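Local coordinates for protein effector EagT6 (Pseudomonas aeruginosa, PDB 1TU1) that forms a homodimer that binds the toxin Tse6 and is essential for loading it onto VgrG1a and so for its delivery to target cells, at the interface of chains A and B. Coordinates in Å, arbitrary orientation; residue numbers count along the deposited sequence, not the author numbering. Chains: chain A/B, hypothetical protein PA0094.

Contact 1: the interface of chains A and B. Residues chain A 5-7; chain B 7-9, 27.
Water 1 bridges the main chains of A:Arg7 and B:His9, lying 2.6 Å from the carbonyl oxygen A:Arg7 O and 2.8 Å from the amide B:His9 N. The N-H of B:His9 turns to this water and not to A:Arg7 O, although that oxygen is also close by. In this homodimer of the DcrB family, the end of strand 3-7 of chain A thus meets the loop that follows strand 3-7 of chain B. The imidazole of B:His9 adds a direct tie: the amide A:Arg7 N donates to B:His9 ND1 at 3.1 Å, nearly straight at the hydrogen (168°) but tilted 23° out of the ring plane. Accepting this N-H requires a lone pair on ND1, so the other ring nitrogen, NE2, probably carries the proton. A chi1 of -178° swings the imidazole across the phenol of A:Tyr6, whose CD1 rests over one imidazole face near the rim, 3.6 Å from B:His9 CG. The phenol ring is approached by a second aromatic group. B:Phe27 points CZ at the centre of an A:Tyr6 face in an edge-to-face contact, with the planes nearly perpendicular and CZ 3.8 Å from A:Tyr6 CZ. Beyond the histidine, the guanidinium of B:Arg7 lays a face over CB of A:Arg7, a looser contact at 3.9 Å from B:Arg7 NH1.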
ATOM      1  N   LEU A   5       6.066  -8.476  13.694  1.00 33.94           N
ATOM      2  CA  LEU A   5       5.396  -7.201  13.928  1.00 32.62           C
ATOM      3  C   LEU A   5       5.539  -6.261  12.737  1.00 30.73           C
ATOM      4  O   LEU A   5       6.641  -5.889  12.379  1.00 32.55           O
ATOM      5  CB  LEU A   5       5.968  -6.513  15.165  1.00 32.13           C
ATOM      6  CG  LEU A   5       5.129  -5.375  15.743  1.00 33.85           C
ATOM      7  CD1 LEU A   5       3.661  -5.752  15.920  1.00 32.78           C
ATOM      8  CD2 LEU A   5       5.730  -4.950  17.095  1.00 36.39           C
ATOM      9  N   TYR A   6       4.423  -5.860  12.148  1.00 27.29           N
ATOM     10  CA  TYR A   6       4.424  -5.033  10.954  1.00 24.56           C
ATOM     11  C   TYR A   6       3.888  -3.636  11.296  1.00 24.60           C
ATOM     12  O   TYR A   6       2.829  -3.495  11.895  1.00 22.03           O
ATOM     13  CB  TYR A   6       3.541  -5.681   9.901  1.00 24.32           C
ATOM     14  CG  TYR A   6       3.534  -4.929   8.613  1.00 22.32           C
ATOM     15  CD1 TYR A   6       4.533  -5.132   7.666  1.00 19.82           C
ATOM     16  CD2 TYR A   6       2.523  -3.988   8.327  1.00 21.56           C
ATOM     17  CE1 TYR A   6       4.538  -4.427   6.481  1.00 18.22           C
ATOM     18  CE2 TYR A   6       2.520  -3.297   7.135  1.00 19.82           C
ATOM     19  CZ  TYR A   6       3.536  -3.503   6.221  1.00 19.76           C
ATOM     20  OH  TYR A   6       3.534  -2.806   5.033  1.00 18.54           O
ATOM     21  N   ARG A   7       4.626  -2.621  10.902  1.00 24.42           N
ATOM     22  CA  ARG A   7       4.322  -1.249  11.252  1.00 25.77           C
ATOM     23  C   ARG A   7       3.727  -0.520  10.045  1.00 24.30           C
ATOM     24  O   ARG A   7       4.289  -0.558   8.926  1.00 23.63           O
ATOM     25  CB  ARG A   7       5.562  -0.482  11.746  0.51 26.19           C
ATOM     26  CG  ARG A   7       6.552  -1.289  12.559  0.51 30.83           C
ATOM     27  CD  ARG A   7       5.946  -2.118  13.681  0.51 36.42           C
ATOM     28  NE  ARG A   7       6.874  -2.614  14.707  0.51 41.47           N
ATOM     29  CZ  ARG A   7       8.117  -3.072  14.525  0.51 44.76           C
ATOM     30  NH1 ARG A   7       8.702  -3.106  13.329  0.51 46.22           N
ATOM     31  NH2 ARG A   7       8.803  -3.500  15.586  0.51 46.25           N
TER
ATOM     32  N   ARG B   7       4.966   7.130   8.919  1.00 25.65           N
ATOM     33  CA  ARG B   7       5.588   5.882   9.306  1.00 26.37           C
ATOM     34  C   ARG B   7       5.149   4.738   8.374  1.00 24.53           C
ATOM     35  O   ARG B   7       3.949   4.544   8.081  1.00 23.77           O
ATOM     36  CB  ARG B   7       5.214   5.589  10.766  0.56 26.92           C
ATOM     37  CG  ARG B   7       5.787   4.330  11.361  0.56 29.88           C
ATOM     38  CD  ARG B   7       5.491   4.183  12.866  0.56 34.17           C
ATOM     39  NE  ARG B   7       4.146   3.650  13.086  0.56 38.19           N
ATOM     40  CZ  ARG B   7       3.827   2.626  13.883  0.56 40.60           C
ATOM     41  NH1 ARG B   7       4.751   1.983  14.592  0.56 43.22           N
ATOM     42  NH2 ARG B   7       2.561   2.240  13.968  0.56 39.62           N
ATOM     43  N   LEU B   8       6.154   4.028   7.858  1.00 22.92           N
ATOM     44  CA  LEU B   8       5.946   2.788   7.143  1.00 21.56           C
ATOM     45  C   LEU B   8       6.877   1.721   7.730  1.00 21.17           C
ATOM     46  O   LEU B   8       7.687   1.997   8.610  1.00 20.98           O
ATOM     47  CB  LEU B   8       6.103   2.955   5.639  1.00 21.36           C
ATOM     48  CG  LEU B   8       7.357   3.589   5.066  1.00 20.93           C
ATOM     49  CD1 LEU B   8       7.657   2.953   3.690  1.00 23.12           C
ATOM     50  CD2 LEU B   8       7.208   5.095   4.950  1.00 21.47           C
ATOM     51  N   HIS B   9       6.709   0.490   7.312  1.00 20.51           N
ATOM     52  CA  HIS B   9       7.386  -0.602   8.000  1.00 21.36           C
ATOM     53  C   HIS B   9       8.897  -0.474   7.802  1.00 21.44           C
ATOM     54  O   HIS B   9       9.671  -0.760   8.702  1.00 20.63           O
ATOM     55  CB  HIS B   9       6.885  -1.949   7.484  1.00 22.13           C
ATOM     56  CG  HIS B   9       7.502  -3.128   8.164  1.00 23.98           C
ATOM     57  ND1 HIS B   9       7.247  -3.447   9.483  1.00 25.72           N
ATOM     58  CD2 HIS B   9       8.345  -4.086   7.696  1.00 26.79           C
ATOM     59  CE1 HIS B   9       7.916  -4.548   9.801  1.00 27.59           C
ATOM     60  NE2 HIS B   9       8.593  -4.952   8.736  1.00 26.68           N
ATOM     61  N   PHE B  27      -1.376  -8.106   1.344  1.00 20.59           N
ATOM     62  CA  PHE B  27      -0.695  -9.340   1.725  1.00 20.89           C
ATOM     63  C   PHE B  27      -1.385 -10.507   1.010  1.00 21.48           C
ATOM     64  O   PHE B  27      -2.608 -10.621   1.017  1.00 22.43           O
ATOM     65  CB  PHE B  27      -0.725  -9.542   3.236  1.00 20.60           C
ATOM     66  CG  PHE B  27      -0.001  -8.476   4.007  1.00 21.21           C
ATOM     67  CD1 PHE B  27       1.360  -8.577   4.233  1.00 20.99           C
ATOM     68  CD2 PHE B  27      -0.680  -7.372   4.517  1.00 20.26           C
ATOM     69  CE1 PHE B  27       2.035  -7.589   4.930  1.00 23.01           C
ATOM     70  CE2 PHE B  27       0.002  -6.369   5.188  1.00 20.88           C
ATOM     71  CZ  PHE B  27       1.351  -6.485   5.407  1.00 20.93           C
TER
HETATM   72  O   HOH W   1       4.149  -0.213   6.324  1.00 19.24           O

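Contact 2: the interface of chains A and B. Residues chain A 6, 15, 19-21, 23; chain B 26-27, 40.
Strand 20-21 of chain A and strand 25-29 of chain B run antiparallel, with A:Asp21 bridged to B:Phe27. Beside this bridge, B:Ile26 N donates to the hydroxyl A:Ser23 OG at 3.1 Å. The serine is positioned by its own chain: A:Asp21 OD1 takes the A:Ser23 hydroxyl on its syn lone pair at 2.7 Å from OG, and the A:Ser23 amide from above the carboxylate plane. The hydroxyl therefore donates to the aspartate and accepts from the other subunit. With CG anti to the carbonyl carbon (chi1 -63°), the ring of B:Phe27 is sent between A:Ile15 and A:Asp21. A:Ile15 sets CD1 over the centre of one face, 4.0 Å from B:Phe27 CE2, while its CG2 touches CE1 and CD1. On the opposite side, off the rim, lies the A:Asp21 carboxylate, its plane 23° from the ring and OD1 3.9 Å from B:Phe27 CE1. At the root of the side chain, A:Trp19 crosses at about a right angle and brings CE3 to 3.6 Å from B:Phe27 CB. Its six-membered ring continues onto B:Phe40, with CZ3 3.5 Å from B:Phe40 CD2 and CH2 over a face of that ring, toward its rim. The patch supplies a largely apolar socket for B:Phe27 and helps to hold the homodimer together.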
ATOM      1  N   TYR A   6       4.423  -5.860  12.148  1.00 27.29           N
ATOM      2  CA  TYR A   6       4.424  -5.033  10.954  1.00 24.56           C
ATOM      3  C   TYR A   6       3.888  -3.636  11.296  1.00 24.60           C
ATOM      4  O   TYR A   6       2.829  -3.495  11.895  1.00 22.03           O
ATOM      5  CB  TYR A   6       3.541  -5.681   9.901  1.00 24.32           C
ATOM      6  CG  TYR A   6       3.534  -4.929   8.613  1.00 22.32           C
ATOM      7  CD1 TYR A   6       4.533  -5.132   7.666  1.00 19.82           C
ATOM      8  CD2 TYR A   6       2.523  -3.988   8.327  1.00 21.56           C
ATOM      9  CE1 TYR A   6       4.538  -4.427   6.481  1.00 18.22           C
ATOM     10  CE2 TYR A   6       2.520  -3.297   7.135  1.00 19.82           C
ATOM     11  CZ  TYR A   6       3.536  -3.503   6.221  1.00 19.76           C
ATOM     12  OH  TYR A   6       3.534  -2.806   5.033  1.00 18.54           O
ATOM     13  N   ILE A  15       2.026  -9.985  11.394  1.00 23.71           N
ATOM     14  CA  ILE A  15       1.756 -10.597  10.108  1.00 24.72           C
ATOM     15  C   ILE A  15       2.481 -11.969   9.969  1.00 26.13           C
ATOM     16  O   ILE A  15       3.687 -12.024  10.142  1.00 25.78           O
ATOM     17  CB  ILE A  15       2.212  -9.635   8.999  1.00 24.65           C
ATOM     18  CG1 ILE A  15       1.302  -8.363   8.973  1.00 22.84           C
ATOM     19  CG2 ILE A  15       2.236 -10.342   7.626  1.00 26.54           C
ATOM     20  CD1 ILE A  15      -0.136  -8.634   8.529  1.00 22.64           C
ATOM     21  N   TRP A  19       2.888 -14.925   4.642  1.00 27.20           N
ATOM     22  CA  TRP A  19       2.188 -13.943   3.794  1.00 26.51           C
ATOM     23  C   TRP A  19       3.167 -13.145   2.932  1.00 25.29           C
ATOM     24  O   TRP A  19       4.222 -12.737   3.405  1.00 25.94           O
ATOM     25  CB  TRP A  19       1.373 -12.957   4.643  1.00 25.68           C
ATOM     26  CG  TRP A  19       0.194 -13.570   5.357  1.00 26.34           C
ATOM     27  CD1 TRP A  19      -0.101 -14.896   5.497  1.00 25.76           C
ATOM     28  CD2 TRP A  19      -0.862 -12.857   6.026  1.00 26.12           C
ATOM     29  NE1 TRP A  19      -1.270 -15.049   6.206  1.00 28.33           N
ATOM     30  CE2 TRP A  19      -1.752 -13.818   6.560  1.00 26.18           C
ATOM     31  CE3 TRP A  19      -1.135 -11.508   6.239  1.00 24.45           C
ATOM     32  CZ2 TRP A  19      -2.903 -13.474   7.274  1.00 23.51           C
ATOM     33  CZ3 TRP A  19      -2.298 -11.164   6.981  1.00 22.97           C
ATOM     34  CH2 TRP A  19      -3.154 -12.152   7.476  1.00 23.18           C
ATOM     35  N   GLN A  20       2.780 -12.874   1.692  1.00 24.54           N
ATOM     36  CA  GLN A  20       3.624 -12.144   0.765  1.00 25.11           C
ATOM     37  C   GLN A  20       3.171 -10.682   0.705  1.00 24.02           C
ATOM     38  O   GLN A  20       2.040 -10.394   0.380  1.00 22.38           O
ATOM     39  CB  GLN A  20       3.538 -12.783  -0.621  0.52 25.64           C
ATOM     40  CG  GLN A  20       4.240 -12.028  -1.720  0.52 27.14           C
ATOM     41  CD  GLN A  20       3.963 -12.609  -3.087  0.52 30.64           C
ATOM     42  OE1 GLN A  20       3.934 -13.831  -3.245  0.52 36.21           O
ATOM     43  NE2 GLN A  20       3.758 -11.747  -4.074  0.52 29.91           N
ATOM     44  N   ASP A  21       4.089  -9.783   1.014  1.00 23.30           N
ATOM     45  CA  ASP A  21       3.808  -8.347   1.091  1.00 23.49           C
ATOM     46  C   ASP A  21       3.869  -7.669  -0.263  1.00 23.48           C
ATOM     47  O   ASP A  21       4.873  -7.761  -0.940  1.00 24.42           O
ATOM     48  CB  ASP A  21       4.818  -7.718   2.044  1.00 23.54           C
ATOM     49  CG  ASP A  21       4.645  -6.228   2.192  1.00 23.10           C
ATOM     50  OD1 ASP A  21       3.563  -5.685   1.883  1.00 23.36           O
ATOM     51  OD2 ASP A  21       5.578  -5.533   2.628  1.00 23.50           O
ATOM     52  N   SER A  23       2.495  -4.323  -0.478  1.00 19.89           N
ATOM     53  CA  SER A  23       2.017  -3.024  -0.025  1.00 19.95           C
ATOM     54  C   SER A  23       2.530  -1.862  -0.906  1.00 20.32           C
ATOM     55  O   SER A  23       3.660  -1.877  -1.359  1.00 19.49           O
ATOM     56  CB  SER A  23       2.441  -2.807   1.420  1.00 18.96           C
ATOM     57  OG  SER A  23       1.758  -3.725   2.244  1.00 18.77           O
TER
ATOM     58  N   ILE B  26      -1.070  -4.683   1.309  1.00 19.14           N
ATOM     59  CA  ILE B  26      -1.606  -5.829   0.598  1.00 19.83           C
ATOM     60  C   ILE B  26      -0.726  -7.022   0.942  1.00 20.73           C
ATOM     61  O   ILE B  26       0.520  -6.953   0.825  1.00 19.75           O
ATOM     62  CB  ILE B  26      -1.586  -5.601  -0.929  1.00 19.61           C
ATOM     63  CG1 ILE B  26      -2.391  -4.360  -1.316  1.00 22.38           C
ATOM     64  CG2 ILE B  26      -2.147  -6.816  -1.635  1.00 21.28           C
ATOM     65  CD1 ILE B  26      -2.210  -3.875  -2.755  1.00 23.18           C
ATOM     66  N   PHE B  27      -1.376  -8.106   1.344  1.00 20.59           N
ATOM     67  CA  PHE B  27      -0.695  -9.340   1.725  1.00 20.89           C
ATOM     68  C   PHE B  27      -1.385 -10.507   1.010  1.00 21.48           C
ATOM     69  O   PHE B  27      -2.608 -10.621   1.017  1.00 22.43           O
ATOM     70  CB  PHE B  27      -0.725  -9.542   3.236  1.00 20.60           C
ATOM     71  CG  PHE B  27      -0.001  -8.476   4.007  1.00 21.21           C
ATOM     72  CD1 PHE B  27       1.360  -8.577   4.233  1.00 20.99           C
ATOM     73  CD2 PHE B  27      -0.680  -7.372   4.517  1.00 20.26           C
ATOM     74  CE1 PHE B  27       2.035  -7.589   4.930  1.00 23.01           C
ATOM     75  CE2 PHE B  27       0.002  -6.369   5.188  1.00 20.88           C
ATOM     76  CZ  PHE B  27       1.351  -6.485   5.407  1.00 20.93           C
ATOM     77  N   PHE B  40      -5.302 -10.247   2.081  1.00 19.81           N
ATOM     78  CA  PHE B  40      -5.616  -9.433   3.231  1.00 19.60           C
ATOM     79  C   PHE B  40      -5.118  -8.024   2.936  1.00 19.32           C
ATOM     80  O   PHE B  40      -3.903  -7.784   2.821  1.00 18.85           O
ATOM     81  CB  PHE B  40      -4.904  -9.981   4.454  1.00 18.96           C
ATOM     82  CG  PHE B  40      -5.186  -9.219   5.736  1.00 20.31           C
ATOM     83  CD1 PHE B  40      -6.384  -9.406   6.425  1.00 22.52           C
ATOM     84  CD2 PHE B  40      -4.264  -8.335   6.251  1.00 20.89           C
ATOM     85  CE1 PHE B  40      -6.637  -8.713   7.604  1.00 22.25           C
ATOM     86  CE2 PHE B  40      -4.511  -7.660   7.423  1.00 21.91           C
ATOM     87  CZ  PHE B  40      -5.693  -7.855   8.110  1.00 21.83           C
TER

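Contact 3: the interface of chains A and B. Residues chain A 114, 139-142; chain B 10-12.
An extended start (chi1 -174°, chi2 178°) followed by a bend at chi3 of -83° carries the guanidinium of A:Arg142 back alongside B:Ala11 and B:Asp12. There A:Arg142 NH1 donates to the carbonyl B:Ala11 O at 3.1 Å; the acceptor lies close to the guanidinium plane, but the donor stands above the carbonyl plane. A:Arg142 NH2 makes a salt bridge to B:Asp12 OD1 at 3.0 Å, with the guanidinium and carboxylate planes turned steeply against each other, and its hydrogen bond is weak. The other carboxylate oxygen, B:Asp12 OD2, is joined through water 2 to A:Val140 O. The backbones add a ladder of bonds. A:Val140 N gives to B:Asp12 O at 2.8 Å, B:Asp12 N returns to A:Val140 O at 3.0 Å, and A:Arg142 N reaches B:Glu10 O at 2.9 Å. On the apolar side, A:Leu114 crosses B:Glu10 with CD1 3.9 Å from B:Glu10 CB. The methyl B:Ala11 CB touches both CD2 of A:Leu114 and CD2 of A:Leu139, 4.0 Å from the latter. Short strand 140-141, which follows helix 125-137 near the C-terminus of chain A, thereby pairs antiparallel with the start of strand 11-16 of chain B, next to strand 113-120 of chain A.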
ATOM      1  N   LEU A 114      13.363  -1.296  -1.108  1.00 18.19           N
ATOM      2  CA  LEU A 114      12.362  -0.227  -1.000  1.00 17.72           C
ATOM      3  C   LEU A 114      12.530   0.732  -2.187  1.00 18.76           C
ATOM      4  O   LEU A 114      13.617   1.277  -2.411  1.00 18.58           O
ATOM      5  CB  LEU A 114      12.511   0.516   0.313  1.00 18.81           C
ATOM      6  CG  LEU A 114      11.373   1.498   0.685  1.00 19.26           C
ATOM      7  CD1 LEU A 114      10.105   0.720   1.014  1.00 19.61           C
ATOM      8  CD2 LEU A 114      11.791   2.366   1.832  1.00 21.42           C
ATOM      9  N   LEU A 139      13.846  10.870   4.179  1.00 25.77           N
ATOM     10  CA  LEU A 139      13.600   9.423   4.323  1.00 25.17           C
ATOM     11  C   LEU A 139      14.710   8.744   5.140  1.00 25.36           C
ATOM     12  O   LEU A 139      15.863   8.716   4.712  1.00 25.14           O
ATOM     13  CB  LEU A 139      13.481   8.751   2.970  1.00 24.53           C
ATOM     14  CG  LEU A 139      12.928   7.320   2.946  1.00 24.41           C
ATOM     15  CD1 LEU A 139      12.287   7.093   1.617  1.00 26.37           C
ATOM     16  CD2 LEU A 139      14.037   6.282   3.160  1.00 26.46           C
ATOM     17  N   VAL A 140      14.345   8.186   6.294  1.00 26.23           N
ATOM     18  CA  VAL A 140      15.264   7.379   7.089  1.00 26.98           C
ATOM     19  C   VAL A 140      14.854   5.911   7.072  1.00 27.34           C
ATOM     20  O   VAL A 140      13.821   5.544   7.642  1.00 27.31           O
ATOM     21  CB  VAL A 140      15.363   7.909   8.527  1.00 26.96           C
ATOM     22  CG1 VAL A 140      16.390   7.121   9.340  1.00 28.26           C
ATOM     23  CG2 VAL A 140      15.689   9.398   8.508  1.00 27.50           C
ATOM     24  N   PRO A 141      15.637   5.053   6.411  1.00 28.58           N
ATOM     25  CA  PRO A 141      15.356   3.615   6.459  1.00 29.77           C
ATOM     26  C   PRO A 141      15.353   3.110   7.898  1.00 31.35           C
ATOM     27  O   PRO A 141      16.111   3.596   8.749  1.00 31.17           O
ATOM     28  CB  PRO A 141      16.492   2.996   5.622  1.00 29.86           C
ATOM     29  CG  PRO A 141      16.959   4.086   4.736  1.00 29.10           C
ATOM     30  CD  PRO A 141      16.779   5.349   5.526  1.00 28.70           C
ATOM     31  N   ARG A 142      14.444   2.194   8.186  1.00 34.40           N
ATOM     32  CA  ARG A 142      14.342   1.598   9.505  1.00 37.23           C
ATOM     33  C   ARG A 142      15.228   0.344   9.554  1.00 38.49           C
ATOM     34  O   ARG A 142      15.209  -0.467   8.630  1.00 37.78           O
ATOM     35  CB  ARG A 142      12.894   1.222   9.801  0.51 37.51           C
ATOM     36  CG  ARG A 142      12.639   0.723  11.217  0.51 40.18           C
ATOM     37  CD  ARG A 142      11.174   0.388  11.524  0.51 42.83           C
ATOM     38  NE  ARG A 142      10.393   1.573  11.896  0.51 45.78           N
ATOM     39  CZ  ARG A 142       9.801   2.407  11.039  0.51 48.75           C
ATOM     40  NH1 ARG A 142       9.873   2.213   9.735  0.51 50.55           N
ATOM     41  NH2 ARG A 142       9.121   3.451  11.484  0.51 50.16           N
TER
ATOM     42  N   GLU B  10       9.282   0.007   6.628  1.00 21.66           N
ATOM     43  CA  GLU B  10      10.679   0.041   6.186  1.00 22.39           C
ATOM     44  C   GLU B  10      11.391   1.371   6.374  1.00 23.02           C
ATOM     45  O   GLU B  10      12.605   1.463   6.124  1.00 23.32           O
ATOM     46  CB  GLU B  10      10.751  -0.309   4.704  1.00 22.29           C
ATOM     47  CG  GLU B  10      10.168  -1.659   4.342  1.00 22.71           C
ATOM     48  CD  GLU B  10       8.678  -1.648   4.071  1.00 21.50           C
ATOM     49  OE1 GLU B  10       8.019  -0.582   4.208  1.00 21.43           O
ATOM     50  OE2 GLU B  10       8.153  -2.721   3.742  1.00 20.21           O
ATOM     51  N   ALA B  11      10.661   2.407   6.785  1.00 22.51           N
ATOM     52  CA  ALA B  11      11.224   3.750   6.845  1.00 23.15           C
ATOM     53  C   ALA B  11      10.282   4.762   7.493  1.00 23.72           C
ATOM     54  O   ALA B  11       9.124   4.469   7.732  1.00 22.32           O
ATOM     55  CB  ALA B  11      11.541   4.222   5.474  1.00 23.20           C
ATOM     56  N   ASP B  12      10.822   5.945   7.765  1.00 25.41           N
ATOM     57  CA  ASP B  12      10.030   7.145   8.085  1.00 26.06           C
ATOM     58  C   ASP B  12      10.449   8.229   7.126  1.00 25.60           C
ATOM     59  O   ASP B  12      11.580   8.237   6.666  1.00 25.66           O
ATOM     60  CB  ASP B  12      10.304   7.620   9.513  1.00 27.49           C
ATOM     61  CG  ASP B  12       9.939   6.594  10.531  1.00 30.04           C
ATOM     62  OD1 ASP B  12       8.731   6.338  10.704  1.00 34.93           O
ATOM     63  OD2 ASP B  12      10.783   5.964  11.186  1.00 34.94           O
TER
HETATM   64  O   HOH W   2      13.378   5.385  10.408  1.00 39.75           O

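Contacts 1 and 2 have C-alpha centres about 9 Å apart and share A:Tyr6 and B:Phe27, so the same aromatic pair belongs to both patches. Contact 3 lies about 11 Å from contact 1 and about 17 Å from contact 2; it follows contact 1 directly along chain B, from B:His9 to B:Glu10. Strand 11-16 serves contact 2 from chain A and contact 3 from chain B. N-terminal segments of each chain thus reach into the partner. Two-fold symmetry repeats all three contacts with the chains exchanged, giving a reciprocal dimer held by strand pairing and aromatic packing, the unit of which two copies interact with Tse6.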